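Local coordinates for protein AvrRxo1-ORF1 (Xanthomonas oryzae pv. oryzicola, PDB 4Z8T) that is a type III effector with a polynucleotide kinase domain, probably phosphorylating a small-molecule or nucleotide substrate, and is bound by its partner AvrRxo1-ORF2, at residues Gly100-Ala112 against Val126-Glu138. Sequence-based numbering, arbitrary orientation.
Sequences GCVNPDVFKSSLA and VHSESSFLADRFE
K108 reaches from helix 108-112 across to V126, H127 and S130. CB and CG lie against V126 CG2, CG also passing S130 OG. The chain then runs extended until chi4 (65°) bends it, bringing CE to the rim of the H127 ring. At the tip NZ makes three bonds: to H127 ND1 at 2.9 Å, with NZ close to the imidazole plane, to S130 OG at 3.0 Å, and, as a salt bridge, to D105 OD1 at 2.7 Å. The first would require ND1 to carry no proton. S130 OG in turn donates to the carbonyl O of H127, which also takes the amide of S131. The other oxygen of D105, OD2, bonds to S98 of the AvrRxo1-ORF2 chain, so the cluster borders that interface. Both segments belong to the Zeta-toxin-like P-loop kinase region. Here 100-107, tied by V102 to strand 154-157, runs alongside helix 126-138 in the opposite direction, with N103 closing an Asx turn onto the amide of D105. Farther along, F107 lays one ring face on L133 CB, a CH-pi contact 3.9 Å from the centroid, while V106 CG2 sits over the opposite face, toward its rim. L111 is a knob among V126, E129, S130 and L133: CD1 rests on S130 backbone, CD2 on the carboxylate of E129, itself held by R36, H40 and T6. At the far end CG of F137, anti to the backbone N (chi1 175°), swings the ring out toward 100-102, its edge meeting two carbonyls: CE2 lies 3.5 Å from C101 O and CZ 3.6 Å from G100 O.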
ATOM      1  N   GLY A 100     -21.222   9.568 -31.239  1.00 22.30           N
ATOM      2  CA  GLY A 100     -21.115   8.426 -32.136  1.00 22.86           C
ATOM      3  C   GLY A 100     -20.512   7.184 -31.504  1.00 22.34           C
ATOM      4  O   GLY A 100     -20.441   6.129 -32.142  1.00 20.40           O
ATOM      5  N   CYS A 101     -20.086   7.297 -30.249  1.00 22.17           N
ATOM      6  CA  CYS A 101     -19.463   6.172 -29.553  1.00 21.09           C
ATOM      7  C   CYS A 101     -20.495   5.260 -28.904  1.00 20.95           C
ATOM      8  O   CYS A 101     -21.598   5.705 -28.534  1.00 21.88           O
ATOM      9  CB  CYS A 101     -18.487   6.676 -28.483  1.00 20.41           C
ATOM     10  SG  CYS A 101     -17.182   7.743 -29.132  1.00 23.95           S
ATOM     11  N   VAL A 102     -20.148   3.980 -28.774  1.00 20.68           N
ATOM     12  CA  VAL A 102     -20.999   3.026 -28.059  1.00 18.44           C
ATOM     13  C   VAL A 102     -20.832   3.185 -26.553  1.00 22.22           C
ATOM     14  O   VAL A 102     -19.772   2.898 -25.998  1.00 22.71           O
ATOM     15  CB  VAL A 102     -20.694   1.576 -28.441  1.00 22.30           C
ATOM     16  CG1 VAL A 102     -21.585   0.626 -27.645  1.00 24.30           C
ATOM     17  CG2 VAL A 102     -20.903   1.375 -29.926  1.00 25.53           C
ATOM     18  N   ASN A 103     -21.901   3.646 -25.906  1.00 21.60           N
ATOM     19  CA  ASN A 103     -21.877   4.056 -24.512  1.00 23.99           C
ATOM     20  C   ASN A 103     -23.316   4.404 -24.141  1.00 22.29           C
ATOM     21  O   ASN A 103     -23.880   5.320 -24.731  1.00 24.59           O
ATOM     22  CB  ASN A 103     -21.001   5.306 -24.392  1.00 21.77           C
ATOM     23  CG  ASN A 103     -20.882   5.819 -22.976  1.00 25.97           C
ATOM     24  OD1 ASN A 103     -21.569   5.358 -22.064  1.00 26.22           O
ATOM     25  ND2 ASN A 103     -20.002   6.798 -22.784  1.00 28.85           N
ATOM     26  N   PRO A 104     -23.908   3.691 -23.167  1.00 23.49           N
ATOM     27  CA  PRO A 104     -25.297   3.981 -22.763  1.00 25.12           C
ATOM     28  C   PRO A 104     -25.481   5.409 -22.285  1.00 25.03           C
ATOM     29  O   PRO A 104     -26.539   6.007 -22.476  1.00 22.42           O
ATOM     30  CB  PRO A 104     -25.542   3.015 -21.596  1.00 26.89           C
ATOM     31  CG  PRO A 104     -24.181   2.587 -21.140  1.00 31.27           C
ATOM     32  CD  PRO A 104     -23.319   2.598 -22.375  1.00 25.96           C
ATOM     33  N   ASP A 105     -24.453   5.969 -21.665  1.00 22.14           N
ATOM     34  CA  ASP A 105     -24.574   7.324 -21.152  1.00 25.08           C
ATOM     35  C   ASP A 105     -24.896   8.403 -22.192  1.00 26.14           C
ATOM     36  O   ASP A 105     -25.419   9.458 -21.832  1.00 27.74           O
ATOM     37  CB  ASP A 105     -23.311   7.697 -20.375  1.00 25.80           C
ATOM     38  CG  ASP A 105     -23.098   6.814 -19.169  1.00 26.20           C
ATOM     39  OD1 ASP A 105     -24.100   6.330 -18.603  1.00 27.06           O
ATOM     40  OD2 ASP A 105     -21.928   6.595 -18.795  1.00 27.53           O
ATOM     41  N   VAL A 106     -24.592   8.153 -23.467  1.00 24.20           N
ATOM     42  CA  VAL A 106     -24.861   9.153 -24.505  1.00 24.22           C
ATOM     43  C   VAL A 106     -26.356   9.374 -24.736  1.00 22.17           C
ATOM     44  O   VAL A 106     -26.740  10.390 -25.317  1.00 25.11           O
ATOM     45  CB  VAL A 106     -24.207   8.825 -25.879  1.00 28.53           C
ATOM     46  CG1 VAL A 106     -22.690   8.651 -25.746  1.00 30.11           C
ATOM     47  CG2 VAL A 106     -24.862   7.606 -26.516  1.00 26.49           C
ATOM     48  N   PHE A 107     -27.185   8.426 -24.300  1.00 21.85           N
ATOM     49  CA  PHE A 107     -28.638   8.541 -24.510  1.00 19.83           C
ATOM     50  C   PHE A 107     -29.350   9.137 -23.312  1.00 22.99           C
ATOM     51  O   PHE A 107     -30.542   9.464 -23.399  1.00 21.87           O
ATOM     52  CB  PHE A 107     -29.268   7.178 -24.811  1.00 22.00           C
ATOM     53  CG  PHE A 107     -28.799   6.566 -26.106  1.00 22.75           C
ATOM     54  CD1 PHE A 107     -29.223   7.086 -27.320  1.00 22.50           C
ATOM     55  CD2 PHE A 107     -27.938   5.472 -26.109  1.00 25.02           C
ATOM     56  CE1 PHE A 107     -28.803   6.543 -28.520  1.00 24.59           C
ATOM     57  CE2 PHE A 107     -27.509   4.919 -27.309  1.00 24.72           C
ATOM     58  CZ  PHE A 107     -27.948   5.452 -28.518  1.00 22.51           C
ATOM     59  N   LYS A 108     -28.638   9.259 -22.196  1.00 21.40           N
ATOM     60  CA  LYS A 108     -29.279   9.566 -20.918  1.00 21.21           C
ATOM     61  C   LYS A 108     -29.902  10.945 -20.838  1.00 22.12           C
ATOM     62  O   LYS A 108     -31.009  11.084 -20.325  1.00 23.45           O
ATOM     63  CB  LYS A 108     -28.309   9.364 -19.747  1.00 21.37           C
ATOM     64  CG  LYS A 108     -28.132   7.905 -19.372  1.00 23.04           C
ATOM     65  CD  LYS A 108     -27.347   7.771 -18.071  1.00 26.42           C
ATOM     66  CE  LYS A 108     -27.388   6.351 -17.558  1.00 27.32           C
ATOM     67  NZ  LYS A 108     -26.678   5.455 -18.506  1.00 28.71           N
ATOM     68  N   SER A 109     -29.211  11.959 -21.345  1.00 21.97           N
ATOM     69  CA  SER A 109     -29.740  13.311 -21.289  1.00 23.13           C
ATOM     70  C   SER A 109     -31.045  13.404 -22.083  1.00 24.30           C
ATOM     71  O   SER A 109     -32.041  13.950 -21.595  1.00 23.22           O
ATOM     72  CB  SER A 109     -28.722  14.312 -21.832  1.00 29.57           C
ATOM     73  OG  SER A 109     -29.252  15.625 -21.802  1.00 35.55           O
ATOM     74  N   SER A 110     -31.043  12.848 -23.292  1.00 22.33           N
ATOM     75  CA  SER A 110     -32.233  12.886 -24.135  1.00 21.29           C
ATOM     76  C   SER A 110     -33.386  12.129 -23.491  1.00 22.48           C
ATOM     77  O   SER A 110     -34.531  12.585 -23.524  1.00 21.51           O
ATOM     78  CB  SER A 110     -31.946  12.328 -25.530  1.00 25.54           C
ATOM     79  OG  SER A 110     -31.144  13.222 -26.283  1.00 27.19           O
ATOM     80  N   LEU A 111     -33.100  10.963 -22.929  1.00 18.95           N
ATOM     81  CA  LEU A 111     -34.169  10.179 -22.306  1.00 18.90           C
ATOM     82  C   LEU A 111     -34.681  10.884 -21.060  1.00 19.95           C
ATOM     83  O   LEU A 111     -35.877  10.828 -20.745  1.00 20.88           O
ATOM     84  CB  LEU A 111     -33.669   8.786 -21.943  1.00 21.58           C
ATOM     85  CG  LEU A 111     -33.325   7.912 -23.150  1.00 19.39           C
ATOM     86  CD1 LEU A 111     -32.713   6.603 -22.679  1.00 21.74           C
ATOM     87  CD2 LEU A 111     -34.578   7.642 -23.990  1.00 22.58           C
ATOM     88  N   ALA A 112     -33.776  11.557 -20.355  1.00 19.22           N
ATOM     89  CA  ALA A 112     -34.143  12.245 -19.121  1.00 23.52           C
ATOM     90  C   ALA A 112     -34.993  13.479 -19.376  1.00 24.13           C
ATOM     91  O   ALA A 112     -35.844  13.824 -18.549  1.00 23.60           O
ATOM     92  CB  ALA A 112     -32.896  12.615 -18.313  1.00 22.27           C
ATOM     93  N   VAL A 126     -33.308   6.514 -16.028  1.00 21.16           N
ATOM     94  CA  VAL A 126     -33.214   6.225 -17.460  1.00 19.29           C
ATOM     95  C   VAL A 126     -32.154   5.178 -17.823  1.00 22.85           C
ATOM     96  O   VAL A 126     -31.991   4.853 -18.997  1.00 21.14           O
ATOM     97  CB  VAL A 126     -32.998   7.499 -18.332  1.00 19.74           C
ATOM     98  CG1 VAL A 126     -34.197   8.460 -18.216  1.00 20.81           C
ATOM     99  CG2 VAL A 126     -31.697   8.221 -17.951  1.00 20.79           C
ATOM    100  N   HIS A 127     -31.434   4.647 -16.837  1.00 20.93           N
ATOM    101  CA  HIS A 127     -30.275   3.812 -17.172  1.00 21.23           C
ATOM    102  C   HIS A 127     -30.603   2.531 -17.941  1.00 22.95           C
ATOM    103  O   HIS A 127     -29.938   2.213 -18.944  1.00 22.07           O
ATOM    104  CB  HIS A 127     -29.431   3.468 -15.943  1.00 23.16           C
ATOM    105  CG  HIS A 127     -28.270   2.582 -16.267  1.00 22.08           C
ATOM    106  ND1 HIS A 127     -27.158   3.028 -16.949  1.00 25.78           N
ATOM    107  CD2 HIS A 127     -28.064   1.262 -16.038  1.00 27.06           C
ATOM    108  CE1 HIS A 127     -26.313   2.027 -17.116  1.00 23.83           C
ATOM    109  NE2 HIS A 127     -26.839   0.947 -16.570  1.00 25.07           N
ATOM    110  N   SER A 128     -31.602   1.788 -17.477  1.00 23.26           N
ATOM    111  CA  SER A 128     -31.980   0.553 -18.161  1.00 24.05           C
ATOM    112  C   SER A 128     -32.361   0.832 -19.605  1.00 23.78           C
ATOM    113  O   SER A 128     -31.910   0.151 -20.524  1.00 24.07           O
ATOM    114  CB  SER A 128     -33.139  -0.136 -17.442  1.00 27.50           C
ATOM    115  OG  SER A 128     -32.706  -0.651 -16.198  1.00 33.01           O
ATOM    116  N   GLU A 129     -33.202   1.837 -19.801  1.00 20.68           N
ATOM    117  CA  GLU A 129     -33.586   2.223 -21.150  1.00 20.95           C
ATOM    118  C   GLU A 129     -32.380   2.635 -22.006  1.00 23.90           C
ATOM    119  O   GLU A 129     -32.294   2.289 -23.187  1.00 20.52           O
ATOM    120  CB  GLU A 129     -34.617   3.354 -21.088  1.00 20.37           C
ATOM    121  CG  GLU A 129     -35.238   3.699 -22.423  1.00 21.89           C
ATOM    122  CD  GLU A 129     -36.225   4.842 -22.302  1.00 22.26           C
ATOM    123  OE1 GLU A 129     -36.144   5.597 -21.300  1.00 23.03           O
ATOM    124  OE2 GLU A 129     -37.069   4.993 -23.208  1.00 22.84           O
ATOM    125  N   SER A 130     -31.438   3.366 -21.415  1.00 19.69           N
ATOM    126  CA  SER A 130     -30.283   3.836 -22.177  1.00 21.63           C
ATOM    127  C   SER A 130     -29.397   2.651 -22.547  1.00 21.94           C
ATOM    128  O   SER A 130     -28.778   2.642 -23.610  1.00 21.14           O
ATOM    129  CB  SER A 130     -29.495   4.895 -21.401  1.00 22.68           C
ATOM    130  OG  SER A 130     -28.694   4.318 -20.394  1.00 26.25           O
ATOM    131  N   SER A 131     -29.361   1.651 -21.671  1.00 21.64           N
ATOM    132  CA  SER A 131     -28.556   0.452 -21.916  1.00 24.85           C
ATOM    133  C   SER A 131     -29.174  -0.347 -23.057  1.00 24.69           C
ATOM    134  O   SER A 131     -28.471  -0.825 -23.952  1.00 25.15           O
ATOM    135  CB  SER A 131     -28.436  -0.389 -20.642  1.00 26.86           C
ATOM    136  OG  SER A 131     -27.613  -1.523 -20.861  1.00 37.27           O
ATOM    137  N   PHE A 132     -30.497  -0.458 -23.036  1.00 25.23           N
ATOM    138  CA  PHE A 132     -31.227  -1.080 -24.132  1.00 26.85           C
ATOM    139  C   PHE A 132     -30.939  -0.392 -25.468  1.00 26.78           C
ATOM    140  O   PHE A 132     -30.693  -1.054 -26.480  1.00 26.20           O
ATOM    141  CB  PHE A 132     -32.723  -1.081 -23.819  1.00 29.05           C
ATOM    142  CG  PHE A 132     -33.594  -1.114 -25.030  1.00 32.57           C
ATOM    143  CD1 PHE A 132     -33.841  -2.303 -25.694  1.00 40.00           C
ATOM    144  CD2 PHE A 132     -34.191   0.049 -25.494  1.00 33.49           C
ATOM    145  CE1 PHE A 132     -34.654  -2.330 -26.813  1.00 41.72           C
ATOM    146  CE2 PHE A 132     -35.000   0.027 -26.616  1.00 37.82           C
ATOM    147  CZ  PHE A 132     -35.233  -1.168 -27.273  1.00 41.65           C
ATOM    148  N   LEU A 133     -30.960   0.937 -25.481  1.00 21.94           N
ATOM    149  CA  LEU A 133     -30.649   1.658 -26.708  1.00 22.78           C
ATOM    150  C   LEU A 133     -29.205   1.438 -27.146  1.00 22.22           C
ATOM    151  O   LEU A 133     -28.936   1.318 -28.337  1.00 22.03           O
ATOM    152  CB  LEU A 133     -30.931   3.154 -26.558  1.00 24.73           C
ATOM    153  CG  LEU A 133     -32.405   3.543 -26.496  1.00 25.31           C
ATOM    154  CD1 LEU A 133     -32.546   5.053 -26.523  1.00 25.68           C
ATOM    155  CD2 LEU A 133     -33.197   2.910 -27.649  1.00 28.22           C
ATOM    156  N   ALA A 134     -28.275   1.394 -26.194  1.00 21.90           N
ATOM    157  CA  ALA A 134     -26.872   1.199 -26.547  1.00 23.81           C
ATOM    158  C   ALA A 134     -26.671  -0.162 -27.192  1.00 22.38           C
ATOM    159  O   ALA A 134     -25.864  -0.311 -28.118  1.00 23.52           O
ATOM    160  CB  ALA A 134     -25.976   1.348 -25.319  1.00 25.05           C
ATOM    161  N   ASP A 135     -27.408  -1.157 -26.708  1.00 25.44           N
ATOM    162  CA  ASP A 135     -27.268  -2.508 -27.237  1.00 25.81           C
ATOM    163  C   ASP A 135     -27.859  -2.614 -28.631  1.00 25.69           C
ATOM    164  O   ASP A 135     -27.322  -3.311 -29.499  1.00 22.88           O
ATOM    165  CB  ASP A 135     -27.920  -3.518 -26.295  1.00 29.18           C
ATOM    166  CG  ASP A 135     -27.164  -3.667 -25.004  1.00 34.98           C
ATOM    167  OD1 ASP A 135     -25.962  -3.327 -24.976  1.00 35.04           O
ATOM    168  OD2 ASP A 135     -27.769  -4.134 -24.014  1.00 41.17           O
ATOM    169  N   ARG A 136     -28.970  -1.922 -28.859  1.00 22.45           N
ATOM    170  CA  ARG A 136     -29.525  -1.875 -30.197  1.00 22.44           C
ATOM    171  C   ARG A 136     -28.585  -1.117 -31.132  1.00 25.42           C
ATOM    172  O   ARG A 136     -28.391  -1.503 -32.285  1.00 25.38           O
ATOM    173  CB  ARG A 136     -30.915  -1.235 -30.178  1.00 26.16           C
ATOM    174  CG  ARG A 136     -31.509  -1.081 -31.550  1.00 31.59           C
ATOM    175  CD  ARG A 136     -32.952  -1.573 -31.635  1.00 43.65           C
ATOM    176  NE  ARG A 136     -33.636  -0.939 -32.759  1.00 43.72           N
ATOM    177  CZ  ARG A 136     -33.402  -1.225 -34.036  1.00 43.59           C
ATOM    178  NH1 ARG A 136     -34.064  -0.585 -34.988  1.00 46.27           N
ATOM    179  NH2 ARG A 136     -32.508  -2.149 -34.367  1.00 45.72           N
ATOM    180  N   PHE A 137     -27.974  -0.057 -30.609  1.00 21.69           N
ATOM    181  CA  PHE A 137     -27.045   0.759 -31.381  1.00 21.19           C
ATOM    182  C   PHE A 137     -25.830  -0.093 -31.769  1.00 22.08           C
ATOM    183  O   PHE A 137     -25.447  -0.151 -32.942  1.00 21.21           O
ATOM    184  CB  PHE A 137     -26.664   1.995 -30.547  1.00 19.49           C
ATOM    185  CG  PHE A 137     -25.619   2.885 -31.170  1.00 21.89           C
ATOM    186  CD1 PHE A 137     -25.695   3.284 -32.495  1.00 20.33           C
ATOM    187  CD2 PHE A 137     -24.572   3.359 -30.395  1.00 24.07           C
ATOM    188  CE1 PHE A 137     -24.729   4.117 -33.041  1.00 23.44           C
ATOM    189  CE2 PHE A 137     -23.608   4.201 -30.931  1.00 22.97           C
ATOM    190  CZ  PHE A 137     -23.687   4.582 -32.252  1.00 22.79           C
ATOM    191  N   GLU A 138     -25.260  -0.790 -30.795  1.00 21.36           N
ATOM    192  CA  GLU A 138     -24.094  -1.632 -31.052  1.00 24.08           C
ATOM    193  C   GLU A 138     -24.429  -2.776 -32.009  1.00 24.90           C
ATOM    194  O   GLU A 138     -23.622  -3.136 -32.870  1.00 24.44           O
ATOM    195  CB  GLU A 138     -23.537  -2.181 -29.735  1.00 25.65           C
ATOM    196  CG  GLU A 138     -22.281  -3.042 -29.892  1.00 27.94           C
ATOM    197  CD  GLU A 138     -21.865  -3.698 -28.594  1.00 30.77           C
ATOM    198  OE1 GLU A 138     -21.671  -2.970 -27.593  1.00 32.86           O
ATOM    199  OE2 GLU A 138     -21.728  -4.944 -28.573  1.00 36.36           O
TER